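Local coordinates for SusD superfamily protein (Bacteroides thetaiotaomicron VPI-5482, PDB 3HDX), which probably binds polysaccharides at the bacterial outer membrane as a SusD homologue that takes part in carbohydrate metabolism, at residues A161-A166 / S201-I206; E168-Q173 / K192-L197; G130-V135 / Q153-Y158. All coordinates share one frame; numbering follows the deposited sequence. Where two conformers were deposited one is given.

Contact 1. Residues A161-A166 / S201-I206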
loop_
_atom_site.group_PDB
_atom_site.type_symbol
_atom_site.label_atom_id
_atom_site.label_comp_id
_atom_site.label_asym_id
_atom_site.label_seq_id
_atom_site.Cartn_x
_atom_site.Cartn_y
_atom_site.Cartn_z
ATOM N N ALA A 161 -2.218 18.527 -2.666
ATOM C CA ALA A 161 -3.147 19.625 -2.359
ATOM C C ALA A 161 -4.531 19.082 -2.039
ATOM O O ALA A 161 -5.195 19.542 -1.099
ATOM C CB ALA A 161 -3.184 20.658 -3.495
ATOM N N GLU A 162 -4.938 18.053 -2.782
ATOM C CA GLU A 162 -6.223 17.418 -2.526
ATOM C C GLU A 162 -6.279 16.763 -1.159
ATOM O O GLU A 162 -7.297 16.872 -0.470
ATOM C CB GLU A 162 -6.541 16.363 -3.595
ATOM C CG GLU A 162 -6.788 16.953 -4.974
ATOM C CD GLU A 162 -8.144 17.570 -5.078
ATOM O OE1 GLU A 162 -9.171 16.899 -4.768
ATOM O OE2 GLU A 162 -8.178 18.770 -5.479
ATOM N N LEU A 163 -5.189 16.097 -0.767
ATOM C CA LEU A 163 -5.129 15.424 0.539
ATOM C C LEU A 163 -5.158 16.445 1.672
ATOM O O LEU A 163 -5.862 16.265 2.686
ATOM C CB LEU A 163 -3.893 14.522 0.647
ATOM C CG LEU A 163 -4.031 13.229 -0.151
ATOM C CD1 LEU A 163 -2.641 12.648 -0.530
ATOM C CD2 LEU A 163 -4.923 12.159 0.546
ATOM N N LEU A 164 -4.397 17.526 1.524
ATOM C CA LEU A 164 -4.403 18.599 2.568
ATOM C C LEU A 164 -5.802 19.212 2.722
ATOM O O LEU A 164 -6.257 19.482 3.839
ATOM C CB LEU A 164 -3.312 19.649 2.293
ATOM C CG LEU A 164 -1.922 19.135 2.629
ATOM C CD1 LEU A 164 -0.902 20.027 1.977
ATOM C CD2 LEU A 164 -1.686 19.071 4.161
ATOM N N THR A 165 -6.510 19.395 1.593
ATOM C CA THR A 165 -7.912 19.880 1.631
ATOM C C THR A 165 -8.817 18.852 2.323
ATOM O O THR A 165 -9.581 19.199 3.253
ATOM C CB THR A 165 -8.412 20.223 0.229
ATOM O OG1 THR A 165 -7.657 21.328 -0.256
ATOM C CG2 THR A 165 -9.886 20.574 0.198
ATOM N N ALA A 166 -8.651 17.576 1.957
ATOM C CA ALA A 166 -9.484 16.486 2.569
ATOM C C ALA A 166 -9.282 16.419 4.094
ATOM O O ALA A 166 -10.247 16.235 4.835
ATOM C CB ALA A 166 -9.183 15.124 1.959
ATOM N N SER A 201 -0.824 9.678 5.876
ATOM C CA SER A 201 0.069 8.583 5.477
ATOM C C SER A 201 0.363 8.641 3.987
ATOM O O SER A 201 1.505 8.385 3.578
ATOM C CB SER A 201 -0.463 7.191 5.893
ATOM O OG SER A 201 -1.477 6.696 5.040
ATOM N N VAL A 202 -0.648 9.000 3.189
ATOM C CA VAL A 202 -0.453 9.150 1.749
ATOM C C VAL A 202 0.489 10.333 1.525
ATOM O O VAL A 202 1.380 10.248 0.678
ATOM C CB VAL A 202 -1.798 9.234 0.960
ATOM C CG1 VAL A 202 -1.515 9.323 -0.547
ATOM C CG2 VAL A 202 -2.686 8.041 1.280
ATOM N N LEU A 203 0.240 11.466 2.204
ATOM C CA LEU A 203 1.151 12.637 2.105
ATOM C C LEU A 203 2.585 12.261 2.429
ATOM O O LEU A 203 3.499 12.599 1.685
ATOM C CB LEU A 203 0.704 13.805 3.008
ATOM C CG LEU A 203 -0.486 14.623 2.509
ATOM C CD1 LEU A 203 -0.894 15.568 3.627
ATOM C CD2 LEU A 203 -0.081 15.428 1.285
ATOM N N ALA A 204 2.774 11.552 3.543
ATOM C CA ALA A 204 4.124 11.157 3.945
ATOM C C ALA A 204 4.832 10.363 2.838
ATOM O O ALA A 204 5.986 10.611 2.527
ATOM C CB ALA A 204 4.101 10.335 5.268
ATOM N N HIS A 205 4.111 9.398 2.286
ATOM C CA HIS A 205 4.658 8.569 1.216
ATOM C C HIS A 205 4.857 9.298 -0.111
ATOM O O HIS A 205 5.804 8.980 -0.838
ATOM C CB HIS A 205 3.900 7.249 1.095
ATOM C CG HIS A 205 4.368 6.225 2.074
ATOM N ND1 HIS A 205 5.633 5.677 1.986
ATOM C CD2 HIS A 205 3.756 5.624 3.128
ATOM C CE1 HIS A 205 5.783 4.797 2.963
ATOM N NE2 HIS A 205 4.669 4.757 3.680
ATOM N N ILE A 206 3.935 10.190 -0.495
ATOM C CA ILE A 206 4.141 10.988 -1.704
ATOM C C ILE A 206 5.445 11.771 -1.524
ATOM O O ILE A 206 6.316 11.771 -2.404
ATOM C CB ILE A 206 3.010 12.007 -1.953
ATOM C CG1 ILE A 206 1.714 11.288 -2.357
ATOM C CG2 ILE A 206 3.429 13.020 -3.042
ATOM C CD1 ILE A 206 0.407 12.150 -2.253
#
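Two helical turns run in nearly opposite directions: the axes of 161-166 and 201-206 make an angle of 156° between their N-to-C directions and approach to 10.0 Å. The side chain of Leu163 bridges the gap, and its CB and its CD1 make the contacts. Its CB points at the other helix and lies 3.9 Å from Leu203 CG. CG is turned anti to the carbonyl carbon and so beside the backbone N (chi1 -75°), and with the next torsion near anti (chi2 156°) this puts CD1 between Val202 and Ile206. At the tip, Leu163 CD1 sits 3.5 Å from Val202 CG1, whose side chain crosses that of Leu163 at about a right angle, and it is equally close, at 3.5 Å, to Ile206 CD1, where the two side chains meet tip to tip. One methyl thus touches two residues a helical turn apart.

A second leucine works at the border. Leu164 CD2 lies 3.6 Å from Leu203 CD1, again with the side chains at about a right angle, so Leu203 is met by Leu163 at its CG and by Leu164 at its CD1. Leu164 itself is exposed, whereas Leu163, Val202, Leu203 and Ile206 are buried. Ala119, Phe120 and Phe123 of helix 104-129 close one flank, and Tyr219 of helix 213-226 touches Leu164 and Leu203. Purely apolar and antiparallel, the pairing of helix 152-169 with helix 196-209 is the kind of helix-on-helix packing from which the TPR-related, largely helical SusD fold is built.

Contact 2. Residues E168-Q173 / K192-L197. With EDO (1,2-ethanediol), chain B.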
loop_
_atom_site.group_PDB
_atom_site.type_symbol
_atom_site.label_atom_id
_atom_site.label_comp_id
_atom_site.label_asym_id
_atom_site.label_seq_id
_atom_site.Cartn_x
_atom_site.Cartn_y
_atom_site.Cartn_z
ATOM N N GLU A 168 -8.823 18.682 6.234
ATOM C CA GLU A 168 -9.613 19.669 6.991
ATOM C C GLU A 168 -10.957 19.090 7.460
ATOM O O GLU A 168 -11.464 19.486 8.525
ATOM C CB GLU A 168 -9.739 20.985 6.212
ATOM C CG GLU A 168 -8.386 21.680 6.132
ATOM C CD GLU A 168 -7.835 21.969 7.535
ATOM O OE1 GLU A 168 -8.413 22.864 8.219
ATOM O OE2 GLU A 168 -6.859 21.282 7.982
ATOM N N ASP A 169 -11.515 18.146 6.698
ATOM C CA ASP A 169 -12.814 17.521 7.010
ATOM C C ASP A 169 -12.797 16.057 7.427
ATOM O O ASP A 169 -13.810 15.575 7.932
ATOM C CB ASP A 169 -13.794 17.712 5.843
ATOM C CG ASP A 169 -14.194 19.157 5.641
ATOM O OD1 ASP A 169 -14.413 19.845 6.642
ATOM O OD2 ASP A 169 -14.331 19.588 4.476
ATOM N N LEU A 170 -11.671 15.351 7.276
ATOM C CA LEU A 170 -11.601 13.955 7.692
ATOM C C LEU A 170 -11.424 13.884 9.203
ATOM O O LEU A 170 -10.489 14.502 9.722
ATOM C CB LEU A 170 -10.417 13.213 7.064
ATOM C CG LEU A 170 -10.488 12.927 5.570
ATOM C CD1 LEU A 170 -9.042 12.592 5.050
ATOM C CD2 LEU A 170 -11.524 11.826 5.276
ATOM N N PRO A 171 -12.323 13.159 9.887
ATOM C CA PRO A 171 -12.144 12.975 11.314
ATOM C C PRO A 171 -11.161 11.826 11.606
ATOM O O PRO A 171 -10.739 11.091 10.703
ATOM C CB PRO A 171 -13.562 12.622 11.777
ATOM C CG PRO A 171 -14.054 11.736 10.651
ATOM C CD PRO A 171 -13.465 12.369 9.382
ATOM N N TYR A 172 -10.743 11.732 12.859
ATOM C CA TYR A 172 -9.971 10.578 13.349
ATOM C C TYR A 172 -10.887 9.339 13.414
ATOM O O TYR A 172 -10.488 8.255 12.983
ATOM C CB TYR A 172 -9.328 10.850 14.688
ATOM C CG TYR A 172 -8.257 11.900 14.607
ATOM C CD1 TYR A 172 -7.077 11.648 13.915
ATOM C CD2 TYR A 172 -8.362 13.130 15.261
ATOM C CE1 TYR A 172 -6.073 12.574 13.844
ATOM C CE2 TYR A 172 -7.343 14.059 15.186
ATOM C CZ TYR A 172 -6.181 13.777 14.473
ATOM O OH TYR A 172 -5.150 14.699 14.397
ATOM N N GLN A 173 -12.094 9.524 13.985
ATOM C CA GLN A 173 -13.111 8.466 14.088
ATOM C C GLN A 173 -14.450 9.020 13.639
ATOM O O GLN A 173 -14.702 10.234 13.779
ATOM C CB GLN A 173 -13.171 7.898 15.505
ATOM C CG GLN A 173 -11.885 7.187 15.866
ATOM C CD GLN A 173 -11.958 6.343 17.096
ATOM O OE1 GLN A 173 -12.889 5.584 17.282
ATOM N NE2 GLN A 173 -10.929 6.420 17.927
ATOM N N LYS A 192 -11.750 0.623 8.608
ATOM C CA LYS A 192 -12.729 0.455 7.529
ATOM C C LYS A 192 -12.779 1.715 6.655
ATOM O O LYS A 192 -12.570 1.655 5.426
ATOM C CB LYS A 192 -14.095 0.024 8.112
ATOM C CG LYS A 192 -13.936 -1.317 8.870
ATOM C CD LYS A 192 -15.209 -2.047 9.182
ATOM C CE LYS A 192 -14.911 -3.436 9.742
ATOM N NZ LYS A 192 -16.197 -4.180 10.003
ATOM N N LEU A 193 -13.020 2.852 7.271
ATOM C CA LEU A 193 -13.047 4.135 6.560
ATOM C C LEU A 193 -11.698 4.886 6.595
ATOM O O LEU A 193 -10.957 4.788 7.580
ATOM C CB LEU A 193 -14.134 5.035 7.163
ATOM C CG LEU A 193 -15.552 4.434 7.090
ATOM C CD1 LEU A 193 -16.491 5.383 7.809
ATOM C CD2 LEU A 193 -16.050 4.130 5.654
ATOM N N PHE A 194 -11.423 5.627 5.515
ATOM C CA PHE A 194 -10.260 6.473 5.375
ATOM C C PHE A 194 -10.392 7.582 6.449
ATOM O O PHE A 194 -11.407 8.299 6.471
ATOM C CB PHE A 194 -10.298 7.039 3.956
ATOM C CG PHE A 194 -8.995 7.492 3.430
ATOM C CD1 PHE A 194 -8.531 8.751 3.703
ATOM C CD2 PHE A 194 -8.284 6.698 2.529
ATOM C CE1 PHE A 194 -7.339 9.180 3.207
ATOM C CE2 PHE A 194 -7.081 7.156 2.000
ATOM C CZ PHE A 194 -6.639 8.410 2.334
ATOM N N ASN A 195 -9.418 7.691 7.346
ATOM C CA ASN A 195 -9.469 8.681 8.414
ATOM C C ASN A 195 -8.411 9.748 8.183
ATOM O O ASN A 195 -7.640 9.710 7.198
ATOM C CB ASN A 195 -9.349 7.958 9.776
ATOM C CG ASN A 195 -7.997 7.266 9.971
ATOM O OD1 ASN A 195 -6.963 7.923 9.934
ATOM N ND2 ASN A 195 -8.016 5.945 10.206
ATOM N N LYS A 196 -8.350 10.720 9.083
ATOM C CA LYS A 196 -7.426 11.838 8.901
ATOM C C LYS A 196 -5.971 11.346 8.763
ATOM O O LYS A 196 -5.198 11.879 7.930
ATOM C CB LYS A 196 -7.520 12.830 10.041
ATOM C CG LYS A 196 -6.885 14.185 9.770
ATOM C CD LYS A 196 -6.752 15.063 11.022
ATOM C CE LYS A 196 -8.041 15.502 11.693
ATOM N NZ LYS A 196 -8.861 16.360 10.756
ATOM N N LEU A 197 -5.588 10.359 9.586
ATOM C CA LEU A 197 -4.222 9.818 9.533
ATOM C C LEU A 197 -3.961 9.001 8.267
ATOM O O LEU A 197 -2.821 8.979 7.758
ATOM C CB LEU A 197 -3.829 9.085 10.801
ATOM C CG LEU A 197 -3.883 9.945 12.070
ATOM C CD1 LEU A 197 -3.316 9.140 13.310
ATOM C CD2 LEU A 197 -3.111 11.305 11.860
HETATM C C1 EDO B . -20.068 -1.473 8.875
HETATM O O1 EDO B . -18.981 -2.371 9.136
HETATM C C2 EDO B . -20.050 -0.422 9.973
HETATM O O2 EDO B . -20.301 -1.010 11.253
#
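Lys196 leaves the backbone extended, with CG anti to the backbone N and the next bond also anti, and then bends twice in the same sense (chi3 -64°, chi4 -62°), which curls its ammonium group back onto the chain at the end of helix 152-169. Tyr172 has CG anti to its carbonyl carbon, and this turns a ring whose CB starts out away from the other segment back so that it lies against the lysine chain. In the result, Lys196 NZ donates a hydrogen bond to Leu170 O, 2.7 Å away and nearly along the C=O axis (166° at the oxygen). The methylenes before it rest on the tyrosine: CE stands over one ring face, offset toward the rim and 4.0 Å from the Tyr172 centroid, as a CH-pi contact, and CD is 3.7 Å from Tyr172 CZ. The ammonium itself is too far from the ring for more than a weak cation-pi attraction.

Leu197 approaches the same ring at its edge, its CD2 3.8 Å from Tyr172 CE1. The backbones are also tied, since Lys196 N donates to Pro171 O at 2.9 Å from above the carbonyl plane. Asn195 is the N-cap of helix 196-209; CG between N and carbonyl carbon brings OD1 within 2.8 Å of Leu197 N, a weak capping bond. On the other flank, Leu170 CD1 touches the edge of the Phe194 ring.

Ile167 O gives the ammonium a second carbonyl partner. One carbonyl oxygen in the last turn of helix 152-169 and one just past its end would be expected to favour the protonated lysine, and Glu168, whose OE2 lies 6.0 Å from Lys196 NZ, may add a little longer-range attraction without a salt bridge.

Contact 3. Residues G130-V135 / Q153-Y158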
loop_
_atom_site.group_PDB
_atom_site.type_symbol
_atom_site.label_atom_id
_atom_site.label_comp_id
_atom_site.label_asym_id
_atom_site.label_seq_id
_atom_site.Cartn_x
_atom_site.Cartn_y
_atom_site.Cartn_z
ATOM N N GLY A 130 4.406 6.278 -13.664
ATOM C CA GLY A 130 5.065 7.579 -13.784
ATOM C C GLY A 130 4.038 8.618 -14.244
ATOM O O GLY A 130 3.026 8.844 -13.590
ATOM N N ASP A 131 4.275 9.222 -15.404
ATOM C CA ASP A 131 3.373 10.216 -15.937
ATOM C C ASP A 131 2.033 9.553 -16.248
ATOM O O ASP A 131 1.994 8.473 -16.834
ATOM C CB ASP A 131 3.920 10.834 -17.229
ATOM C CG ASP A 131 5.237 11.577 -17.070
ATOM O OD1 ASP A 131 5.715 11.871 -15.941
ATOM O OD2 ASP A 131 5.800 11.901 -18.165
ATOM N N VAL A 132 0.934 10.211 -15.891
ATOM C CA VAL A 132 -0.414 9.698 -16.177
ATOM C C VAL A 132 -1.308 10.890 -16.489
ATOM O O VAL A 132 -1.050 12.003 -15.968
ATOM C CB VAL A 132 -1.027 8.859 -15.004
ATOM C CG1 VAL A 132 -0.185 7.634 -14.673
ATOM C CG2 VAL A 132 -1.211 9.743 -13.766
ATOM N N PRO A 133 -2.365 10.693 -17.323
ATOM C CA PRO A 133 -3.230 11.868 -17.608
ATOM C C PRO A 133 -3.935 12.420 -16.346
ATOM O O PRO A 133 -4.552 11.648 -15.584
ATOM C CB PRO A 133 -4.263 11.340 -18.615
ATOM C CG PRO A 133 -3.643 10.145 -19.186
ATOM C CD PRO A 133 -2.640 9.569 -18.240
ATOM N N LEU A 134 -3.766 13.724 -16.110
ATOM C CA LEU A 134 -4.368 14.341 -14.934
ATOM C C LEU A 134 -5.790 14.824 -15.266
ATOM O O LEU A 134 -5.972 15.855 -15.902
ATOM C CB LEU A 134 -3.488 15.469 -14.407
ATOM C CG LEU A 134 -4.029 16.183 -13.159
ATOM C CD1 LEU A 134 -4.401 15.255 -11.988
ATOM C CD2 LEU A 134 -2.986 17.300 -12.728
ATOM N N VAL A 135 -6.768 14.010 -14.890
ATOM C CA VAL A 135 -8.191 14.275 -15.074
ATOM C C VAL A 135 -8.778 14.739 -13.722
ATOM O O VAL A 135 -8.756 13.995 -12.735
ATOM C CB VAL A 135 -8.911 13.029 -15.621
ATOM C CG1 VAL A 135 -10.425 13.339 -15.821
ATOM C CG2 VAL A 135 -8.236 12.531 -16.933
ATOM N N GLN A 153 5.296 14.818 -11.500
ATOM C CA GLN A 153 5.411 15.850 -10.451
ATOM C C GLN A 153 4.132 16.676 -10.342
ATOM O O GLN A 153 3.663 16.988 -9.231
ATOM C CB GLN A 153 6.606 16.761 -10.698
ATOM C CG GLN A 153 6.920 17.690 -9.548
ATOM C CD GLN A 153 8.202 18.454 -9.766
ATOM O OE1 GLN A 153 8.795 18.428 -10.849
ATOM N NE2 GLN A 153 8.628 19.148 -8.746
ATOM N N THR A 154 3.553 17.026 -11.495
ATOM C CA THR A 154 2.300 17.800 -11.528
ATOM C C THR A 154 1.146 17.008 -10.908
ATOM O O THR A 154 0.327 17.550 -10.158
ATOM C CB THR A 154 1.989 18.227 -12.963
ATOM O OG1 THR A 154 3.130 18.969 -13.446
ATOM C CG2 THR A 154 0.723 19.054 -13.045
ATOM N N VAL A 155 1.098 15.709 -11.218
ATOM C CA VAL A 155 0.053 14.846 -10.674
ATOM C C VAL A 155 0.212 14.743 -9.147
ATOM O O VAL A 155 -0.767 14.831 -8.392
ATOM C CB VAL A 155 0.066 13.452 -11.343
ATOM C CG1 VAL A 155 -0.949 12.566 -10.705
ATOM C CG2 VAL A 155 -0.145 13.559 -12.869
ATOM N N LEU A 156 1.441 14.565 -8.679
ATOM C CA LEU A 156 1.660 14.457 -7.228
ATOM C C LEU A 156 1.356 15.776 -6.527
ATOM O O LEU A 156 0.838 15.782 -5.405
ATOM C CB LEU A 156 3.083 13.955 -6.959
ATOM C CG LEU A 156 3.326 12.516 -7.425
ATOM C CD1 LEU A 156 4.779 12.113 -7.118
ATOM C CD2 LEU A 156 2.344 11.510 -6.794
ATOM N N SER A 157 1.662 16.913 -7.157
ATOM C CA SER A 157 1.300 18.202 -6.545
ATOM C C SER A 157 -0.228 18.350 -6.411
ATOM O O SER A 157 -0.723 18.861 -5.397
ATOM C CB SER A 157 1.825 19.395 -7.354
ATOM O OG SER A 157 3.217 19.474 -7.303
ATOM N N TYR A 158 -0.963 17.861 -7.396
ATOM C CA TYR A 158 -2.431 17.832 -7.314
ATOM C C TYR A 158 -2.863 16.916 -6.148
ATOM O O TYR A 158 -3.681 17.333 -5.285
ATOM C CB TYR A 158 -3.038 17.343 -8.653
ATOM C CG TYR A 158 -4.518 17.052 -8.614
ATOM C CD1 TYR A 158 -5.447 18.072 -8.703
ATOM C CD2 TYR A 158 -4.976 15.746 -8.472
ATOM C CE1 TYR A 158 -6.795 17.819 -8.717
ATOM C CE2 TYR A 158 -6.316 15.467 -8.499
ATOM C CZ TYR A 158 -7.235 16.511 -8.597
ATOM O OH TYR A 158 -8.571 16.229 -8.599
#
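Thr154 is the first residue of the helical segment 153-158 to meet the loop 130-135. Its methyl CG2, anti to the backbone N, lies 4.1 Å from Leu134 CD2, with the two side chains crossing at about a right angle; this residue is exposed, so it marks the outer border.

Val155 follows and is buried. Val155 CG2, anti to the carbonyl carbon, does most of the touching: it approaches the backbone oxygen Val132 O to 3.6 Å. The same methyl is 4.1 Å from both Val132 CG2 and Leu134 CB. The valine therefore fits between two alternate residues of the loop, and Val155 CA is 6.2 Å from Leu134 CA, the closest backbone approach.

Tyr158, one turn on from Thr154, completes the row. Its CG is anti to the backbone N (chi1 170°), which brings a ring face under Leu134. That leucine also has CG anti to its backbone N, and chi2 of 52° places CD1 over the ring, 4.0 Å from the Tyr158 centroid and 28° off the ring normal, a CH-pi contact. CD1 lies toward the CG-CD2 side of the ring, 3.6 Å from Tyr158 CD2, while Leu134 CD2 is wedged between the Thr154 methyl and Tyr158 CB.

The contact packs the loop after helix 104-129 onto the first turns of helix 152-169, joining consecutive helices of the mainly helical SusD fold. Some of the loop's hydrogen bonds go to residues just ahead of 153-158: Asp131 OD1 accepts from Ala152 N, and Leu134 N bonds to Thr150 OG1. Dispersion over the helix flank and polar ties near its N-terminal end thus act together.

Helix 152-169 is common to all three contacts, which use it in succession: contact 3 near its beginning, contact 1 in its second half and contact 2 at its C-terminal end. Along the chain contact 3 is complete before contact 1 opens, while both segments of contact 2 fall between those of contact 1. Contacts 1 and 2 have centres 12 Å apart and touch through Val202 and Phe194; contacts 1 and 3, 14 Å apart, touch through Ile206 and Leu156. Contacts 2 and 3 stay about 12 Å apart at their nearest atoms. Together they fasten helix 152-169, with the loops at its two ends, against helix 104-129, which touches all three, and helix 196-209.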